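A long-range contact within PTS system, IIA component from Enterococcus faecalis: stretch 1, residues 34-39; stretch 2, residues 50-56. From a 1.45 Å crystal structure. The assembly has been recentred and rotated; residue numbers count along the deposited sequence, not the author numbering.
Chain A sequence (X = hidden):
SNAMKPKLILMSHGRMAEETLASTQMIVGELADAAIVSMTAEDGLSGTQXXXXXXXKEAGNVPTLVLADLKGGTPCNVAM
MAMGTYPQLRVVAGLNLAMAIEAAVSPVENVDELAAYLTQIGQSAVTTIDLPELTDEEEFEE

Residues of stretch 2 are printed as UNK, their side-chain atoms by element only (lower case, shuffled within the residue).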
ATOM      1  N   ALA A  34      15.490  -3.358   0.516  1.00 25.10           N
ATOM      2  CA  ALA A  34      14.867  -4.011  -0.630  1.00 23.45           C
ATOM      3  C   ALA A  34      15.346  -3.323  -1.868  1.00 22.78           C
ATOM      4  O   ALA A  34      15.660  -2.108  -1.839  1.00 24.58           O
ATOM      5  CB  ALA A  34      13.319  -3.968  -0.548  1.00 23.69           C
ATOM      6  N   ALA A  35      15.473  -4.085  -2.944  1.00 20.11           N
ATOM      7  CA  ALA A  35      15.625  -3.454  -4.263  1.00 19.40           C
ATOM      8  C   ALA A  35      14.248  -2.965  -4.681  1.00 20.24           C
ATOM      9  O   ALA A  35      13.242  -3.396  -4.125  1.00 20.07           O
ATOM     10  CB  ALA A  35      16.168  -4.456  -5.265  1.00 20.19           C
ATOM     11  N   ILE A  36      14.229  -2.020  -5.616  1.00 18.78           N
ATOM     12  CA  ILE A  36      12.954  -1.422  -6.043  1.00 19.13           C
ATOM     13  C   ILE A  36      12.887  -1.431  -7.545  1.00 19.17           C
ATOM     14  O   ILE A  36      13.882  -1.130  -8.212  1.00 19.17           O
ATOM     15  CB  ILE A  36      12.885   0.085  -5.591  1.00 20.24           C
ATOM     16  CG1 ILE A  36      12.956   0.218  -4.051  1.00 19.71           C
ATOM     17  CG2 ILE A  36      11.676   0.758  -6.153  1.00 19.99           C
ATOM     18  CD1 ILE A  36      11.771  -0.475  -3.293  1.00 21.48           C
ATOM     19  N   VAL A  37      11.719  -1.769  -8.088  1.00 18.62           N
ATOM     20  CA  VAL A  37      11.387  -1.460  -9.503  1.00 18.08           C
ATOM     21  C   VAL A  37      10.213  -0.492  -9.526  1.00 18.37           C
ATOM     22  O   VAL A  37       9.116  -0.804  -9.001  1.00 18.75           O
ATOM     23  CB  VAL A  37      11.002  -2.698 -10.312  1.00 19.12           C
ATOM     24  CG1 VAL A  37      10.604  -2.303 -11.771  1.00 19.38           C
ATOM     25  CG2 VAL A  37      12.138  -3.719 -10.281  1.00 18.61           C
ATOM     26  N   SER A  38      10.479   0.666 -10.115  1.00 18.72           N
ATOM     27  CA  SER A  38       9.510   1.740 -10.297  1.00 19.71           C
ATOM     28  C   SER A  38       9.191   1.811 -11.778  1.00 19.40           C
ATOM     29  O   SER A  38      10.038   2.268 -12.594  1.00 22.67           O
ATOM     30  CB  SER A  38      10.146   3.062  -9.858  1.00 21.04           C
ATOM     31  OG  SER A  38      10.334   3.047  -8.442  1.00 22.10           O
HETATM   32  N   MSE A  39       8.026   1.295 -12.170  1.00 19.31           N
HETATM   33  CA  MSE A  39       7.685   1.307 -13.596  1.00 18.74           C
HETATM   34  C   MSE A  39       7.087   2.655 -13.952  1.00 18.03           C
HETATM   35  O   MSE A  39       5.994   3.003 -13.518  1.00 17.41           O
HETATM   36  CB  MSE A  39       6.673   0.204 -13.952  1.00 19.41           C
HETATM   37  CG  MSE A  39       6.346   0.235 -15.450  1.00 18.95           C
HETATM   38 SE   MSE A  39       4.967  -1.051 -15.922  0.75 22.64          SE
HETATM   39  CE  MSE A  39       3.528  -0.113 -15.201  1.00 21.14           C
ATOM     40  N   UNK A  50      13.533  -5.346 -18.105  1.00 20.61           N
ATOM     41  CA  UNK A  50      14.962  -5.095 -18.031  1.00 20.84           C
ATOM     42  C   UNK A  50      15.340  -4.620 -16.621  1.00 20.82           C
ATOM     43  O   UNK A  50      16.392  -5.000 -16.089  1.00 21.53           O
ATOM     44  c   UNK A  50      15.408  -4.066 -19.085  1.00 21.59           C
ATOM     45  N   UNK A  51      14.491  -3.804 -15.998  1.00 19.31           N
ATOM     46  CA  UNK A  51      14.799  -3.306 -14.649  1.00 19.22           C
ATOM     47  C   UNK A  51      14.821  -4.461 -13.654  1.00 19.29           C
ATOM     48  O   UNK A  51      15.729  -4.542 -12.821  1.00 20.05           O
ATOM     49  c   UNK A  51      12.934   0.068 -14.414  1.00 21.51           C
ATOM     50  c   UNK A  51      13.181   1.458 -14.969  1.00 23.33           C
ATOM     51  c   UNK A  51      13.997  -0.919 -14.898  1.00 18.70           C
ATOM     52  n   UNK A  51      12.247   2.519 -14.388  1.00 23.16           N
ATOM     53  c   UNK A  51      13.786  -2.259 -14.214  1.00 20.34           C
ATOM     54  N   UNK A  52      13.818  -5.344 -13.717  1.00 17.59           N
ATOM     55  CA  UNK A  52      13.853  -6.477 -12.797  1.00 18.28           C
ATOM     56  C   UNK A  52      15.045  -7.398 -13.136  1.00 19.51           C
ATOM     57  O   UNK A  52      15.695  -7.947 -12.232  1.00 19.03           O
ATOM     58  c   UNK A  52      12.565  -7.286 -12.861  1.00 18.14           C
ATOM     59  c   UNK A  52      12.458  -8.472 -11.926  1.00 17.63           C
ATOM     60  c   UNK A  52      11.138  -9.217 -12.107  1.00 17.93           C
ATOM     61  c   UNK A  52      12.664  -8.056 -10.467  1.00 18.11           C
ATOM     62  N   UNK A  53      15.311  -7.578 -14.424  1.00 20.24           N
ATOM     63  CA  UNK A  53      16.381  -8.530 -14.828  1.00 20.69           C
ATOM     64  C   UNK A  53      17.732  -8.059 -14.265  1.00 22.25           C
ATOM     65  O   UNK A  53      18.527  -8.890 -13.812  1.00 22.81           O
ATOM     66  c   UNK A  53      16.480  -8.636 -16.345  1.00 20.72           C
ATOM     67  N   UNK A  54      17.966  -6.740 -14.265  1.00 21.51           N
ATOM     68  CA  UNK A  54      19.241  -6.206 -13.756  1.00 22.80           C
ATOM     69  C   UNK A  54      19.444  -6.566 -12.291  1.00 23.11           C
ATOM     70  O   UNK A  54      20.562  -6.914 -11.872  1.00 24.10           O
ATOM     71  c   UNK A  54      19.297  -4.733 -13.966  1.00 22.44           C
ATOM     72  N   UNK A  55      18.372  -6.491 -11.506  1.00 21.60           N
ATOM     73  CA  UNK A  55      18.414  -6.829 -10.097  1.00 22.14           C
ATOM     74  C   UNK A  55      18.584  -8.334  -9.898  1.00 21.85           C
ATOM     75  O   UNK A  55      19.444  -8.788  -9.123  1.00 22.56           O
ATOM     76  c   UNK A  55      17.107  -6.380  -9.434  1.00 22.48           C
ATOM     77  c   UNK A  55      15.632  -4.306  -9.164  1.00 22.43           C
ATOM     78  c   UNK A  55      17.031  -4.844  -9.449  1.00 22.65           C
ATOM     79  c   UNK A  55      17.010  -6.932  -8.015  1.00 23.51           C
ATOM     80  N   UNK A  56      17.800  -9.130 -10.618  1.00 22.02           N
ATOM     81  CA  UNK A  56      17.842 -10.596 -10.422  1.00 20.93           C
ATOM     82  C   UNK A  56      19.163 -11.197 -10.922  1.00 23.33           C
ATOM     83  O   UNK A  56      19.677 -12.160 -10.324  1.00 24.06           O
ATOM     84  c   UNK A  56      14.234 -11.739 -11.406  1.00 20.04           C
ATOM     85  c   UNK A  56      15.070 -11.305  -9.123  1.00 20.64           C
ATOM     86  c   UNK A  56      15.266 -10.976 -10.589  1.00 19.46           C
ATOM     87  c   UNK A  56      16.685 -11.281 -11.123  1.00 20.77           C
TER
HETATM   88  O   HOH W   1      13.333   1.476 -11.243  1.00 19.10           O

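Position 50 opens the helical stretch with a single side-chain carbon, which lies out of reach of the strand; one carbon identifies Ala50. Its carbonyl O accepts a hydrogen bond from the backbone N of position 54 at 3.0 Å, typical of an α-helix.

Position 51 carries four carbons in an unbranched row ending in a nitrogen. The CA-to-CB bond points toward the strand, and the CB lies 4.0 Å from Val37 CG1. The terminal nitrogen reaches the backbone O of Ser38 at 2.9 Å. A linear chain of this length and ending is a lysine, Lys51. Beyond chi1 (m), all its torsions are t, so the chain is extended, and NZ donates a hydrogen bond to Ser38 O. Water 1 joins the same two residues, accepting from Ser38 N at 3.2 Å and, weakly, from Lys51 NZ at 3.5 Å.

Position 52 has four carbons, forked at the second, and the CA-to-CB bond runs sideways. One carbon of the fork lies 4.4 Å from Val37 CG2, while the CA is slightly nearer to that methyl, at 4.1 Å. The fork at the second carbon gives Leu52, the nearer branch being CD1.

Positions 53 and 54 each show one carbon and touch nothing on the strand. They are Ala53 and Ala54.

Position 55 again has four carbons, but these fork at the first, and one arm is two carbons long. The CA-to-CB bond points toward the strand. The short arm lies 3.8 Å from Ala35 CB; the end of the long arm lies 3.7 Å from both Val37 CG2 and the backbone O of Ile36. Branching at CB with unequal arms defines Ile55, whose CG2 and CD1 both lie against Ala35 CB, at 3.8 and 3.9 Å, while CD1 also reaches Val37.

Position 56 has four carbons forked at the second, making it Leu56. It is buried but out of reach of stretch 1, and its N donates to Leu52 O at 2.9 Å.

The helix runs nearly antiparallel to the strand, at 170°, with the axes 8.6 Å apart at closest approach. Ala35 consequently pairs with Ile55, and Val37 with Lys51, one helical turn earlier. Val37, in rotamer t, packs against Lys51, Leu52 and Ile55, making it the centre of a small apolar contact, while the lysine amine adds a polar tie to the strand backbone at Ser38. Together the stretches bury 272 Å².

Stretch 2, residues 50-56: AKLAAIL
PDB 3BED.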